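Local coordinates for uric acid degradation bifunctional protein PucL (Bacillus subtilis, PDB 6A4M), which probably oxidises urate with molecular oxygen, the urate oxidase activity of a bifunctional enzyme of uric acid degradation, at residues R94-D97 and H101-T104. Numbering follows the deposited sequence.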
ATOM      1  N   ARG A  94       5.530 -20.202   9.021  1.00 34.62           N
ATOM      2  CA  ARG A  94       6.553 -20.642   9.972  1.00 34.80           C
ATOM      3  C   ARG A  94       6.103 -20.564  11.434  1.00 34.81           C
ATOM      4  O   ARG A  94       6.532 -21.389  12.242  1.00 34.96           O
ATOM      5  CB  ARG A  94       7.871 -19.870   9.773  1.00 34.87           C
ATOM      6  CG  ARG A  94       8.533 -20.021   8.398  1.00 35.19           C
ATOM      7  CD  ARG A  94       8.538 -21.448   7.866  1.00 34.89           C
ATOM      8  NE  ARG A  94       9.154 -22.365   8.825  1.00 35.17           N
ATOM      9  CZ  ARG A  94       8.929 -23.680   8.909  1.00 34.93           C
ATOM     10  NH1 ARG A  94       8.091 -24.303   8.080  1.00 34.92           N
ATOM     11  NH2 ARG A  94       9.567 -24.385   9.841  1.00 35.44           N
ATOM     12  N   PHE A  95       5.254 -19.588  11.768  1.00 34.91           N
ATOM     13  CA  PHE A  95       4.637 -19.515  13.108  1.00 35.10           C
ATOM     14  C   PHE A  95       3.730 -20.720  13.374  1.00 35.60           C
ATOM     15  O   PHE A  95       3.828 -21.357  14.419  1.00 34.99           O
ATOM     16  CB  PHE A  95       3.819 -18.221  13.298  1.00 34.45           C
ATOM     17  CG  PHE A  95       4.550 -17.121  14.023  1.00 33.93           C
ATOM     18  CD1 PHE A  95       5.031 -17.319  15.315  1.00 33.51           C
ATOM     19  CD2 PHE A  95       4.716 -15.867  13.436  1.00 33.74           C
ATOM     20  CE1 PHE A  95       5.689 -16.304  15.994  1.00 33.35           C
ATOM     21  CE2 PHE A  95       5.372 -14.845  14.112  1.00 33.65           C
ATOM     22  CZ  PHE A  95       5.859 -15.064  15.392  1.00 33.48           C
ATOM     23  N   LEU A  96       2.846 -21.014  12.424  1.00 36.55           N
ATOM     24  CA  LEU A  96       1.920 -22.143  12.551  1.00 37.74           C
ATOM     25  C   LEU A  96       2.639 -23.499  12.539  1.00 38.64           C
ATOM     26  O   LEU A  96       2.256 -24.403  13.282  1.00 39.26           O
ATOM     27  CB  LEU A  96       0.855 -22.093  11.449  1.00 37.72           C
ATOM     28  CG  LEU A  96      -0.116 -20.907  11.525  1.00 38.06           C
ATOM     29  CD1 LEU A  96      -0.856 -20.722  10.207  1.00 38.11           C
ATOM     30  CD2 LEU A  96      -1.104 -21.068  12.674  1.00 38.37           C
ATOM     31  N   ASP A  97       3.680 -23.630  11.715  1.00 39.09           N
ATOM     32  CA  ASP A  97       4.450 -24.877  11.628  1.00 39.36           C
ATOM     33  C   ASP A  97       5.348 -25.165  12.840  1.00 40.43           C
ATOM     34  O   ASP A  97       5.643 -26.333  13.102  1.00 40.05           O
ATOM     35  CB  ASP A  97       5.297 -24.909  10.345  1.00 39.56           C
ATOM     36  CG  ASP A  97       4.460 -25.097   9.082  1.00 39.63           C
ATOM     37  OD1 ASP A  97       3.294 -25.538   9.168  1.00 40.14           O
ATOM     38  OD2 ASP A  97       4.984 -24.814   7.984  1.00 39.85           O
ATOM     39  N   HIS A 101       0.205 -25.201  19.581  1.00 55.99           N
ATOM     40  CA  HIS A 101      -1.019 -24.730  20.252  1.00 56.47           C
ATOM     41  C   HIS A 101      -1.682 -23.532  19.565  1.00 56.33           C
ATOM     42  O   HIS A 101      -2.868 -23.278  19.776  1.00 57.73           O
ATOM     43  CB  HIS A 101      -0.733 -24.410  21.722  1.00 56.67           C
ATOM     44  CG  HIS A 101      -0.315 -25.606  22.519  1.00 57.39           C
ATOM     45  ND1 HIS A 101       0.967 -25.771  22.998  1.00 57.57           N
ATOM     46  CD2 HIS A 101      -1.003 -26.710  22.896  1.00 57.40           C
ATOM     47  CE1 HIS A 101       1.047 -26.918  23.648  1.00 58.05           C
ATOM     48  NE2 HIS A 101      -0.135 -27.507  23.601  1.00 58.16           N
ATOM     49  N   MET A 102      -0.914 -22.806  18.755  1.00 56.09           N
ATOM     50  CA  MET A 102      -1.429 -21.704  17.944  1.00 55.92           C
ATOM     51  C   MET A 102      -2.341 -22.224  16.832  1.00 54.94           C
ATOM     52  O   MET A 102      -1.926 -23.064  16.033  1.00 54.41           O
ATOM     53  CB  MET A 102      -0.255 -20.939  17.328  1.00 56.56           C
ATOM     54  CG  MET A 102      -0.629 -19.699  16.535  1.00 57.18           C
ATOM     55  SD  MET A 102       0.771 -19.072  15.594  1.00 57.53           S
ATOM     56  CE  MET A 102       1.957 -18.770  16.904  1.00 55.78           C
ATOM     57  N   ASP A 103      -3.571 -21.710  16.788  1.00 54.21           N
ATOM     58  CA  ASP A 103      -4.560 -22.069  15.759  1.00 54.15           C
ATOM     59  C   ASP A 103      -4.779 -20.967  14.712  1.00 51.57           C
ATOM     60  O   ASP A 103      -4.964 -21.267  13.532  1.00 52.11           O
ATOM     61  CB  ASP A 103      -5.900 -22.427  16.419  1.00 55.56           C
ATOM     62  CG  ASP A 103      -5.789 -23.604  17.386  1.00 56.92           C
ATOM     63  OD1 ASP A 103      -4.980 -24.525  17.138  1.00 58.46           O
ATOM     64  OD2 ASP A 103      -6.517 -23.609  18.401  1.00 58.05           O
ATOM     65  N   THR A 104      -4.772 -19.706  15.147  1.00 49.05           N
ATOM     66  CA  THR A 104      -4.999 -18.551  14.275  1.00 46.74           C
ATOM     67  C   THR A 104      -3.828 -17.570  14.374  1.00 43.85           C
ATOM     68  O   THR A 104      -3.180 -17.470  15.422  1.00 44.70           O
ATOM     69  CB  THR A 104      -6.297 -17.814  14.670  1.00 47.53           C
ATOM     70  OG1 THR A 104      -7.350 -18.762  14.866  1.00 48.40           O
ATOM     71  CG2 THR A 104      -6.725 -16.824  13.588  1.00 49.46           C
TER
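M102 reaches the last turn of helix 84-98 through an extended chain, CG anti to the backbone N (chi1 -176°) and SD anti to CA, before a bend at chi3 (-59°) sets CE beside the F95 ring. The thioether packs against two helix side chains: M102 SD sits 3.9 Å from F95 CB, while M102 CE comes within 3.8 Å of F95 CD1. Sulfur and ring make an oblique Met-aromatic contact, with SD 5.4 Å from the ring centroid and 52° off its normal. On the L96 side, one methyl branch does the touching, L96 CD2 lying 4.0 Å from M102 SD and equally near the carbonyl oxygens of M102 and D103. F95 also stacks on F71 of helix 64-78; F95 and L96 both touch I105 at the start of strand 104-121, with M102 packed against the same two helix residues from the connecting loop. Shortened to an alanine, this side chain would probably leave a gap beside F95 and L96 and take away the ring's sulfur neighbour. The polar link is indirect: R148, at the end of strand 139-148, donates through NH2 to both L96 O and M102 O, so the turn is probably held by apolar and sulfur-aromatic packing, with one guanidinium bridging the two backbones.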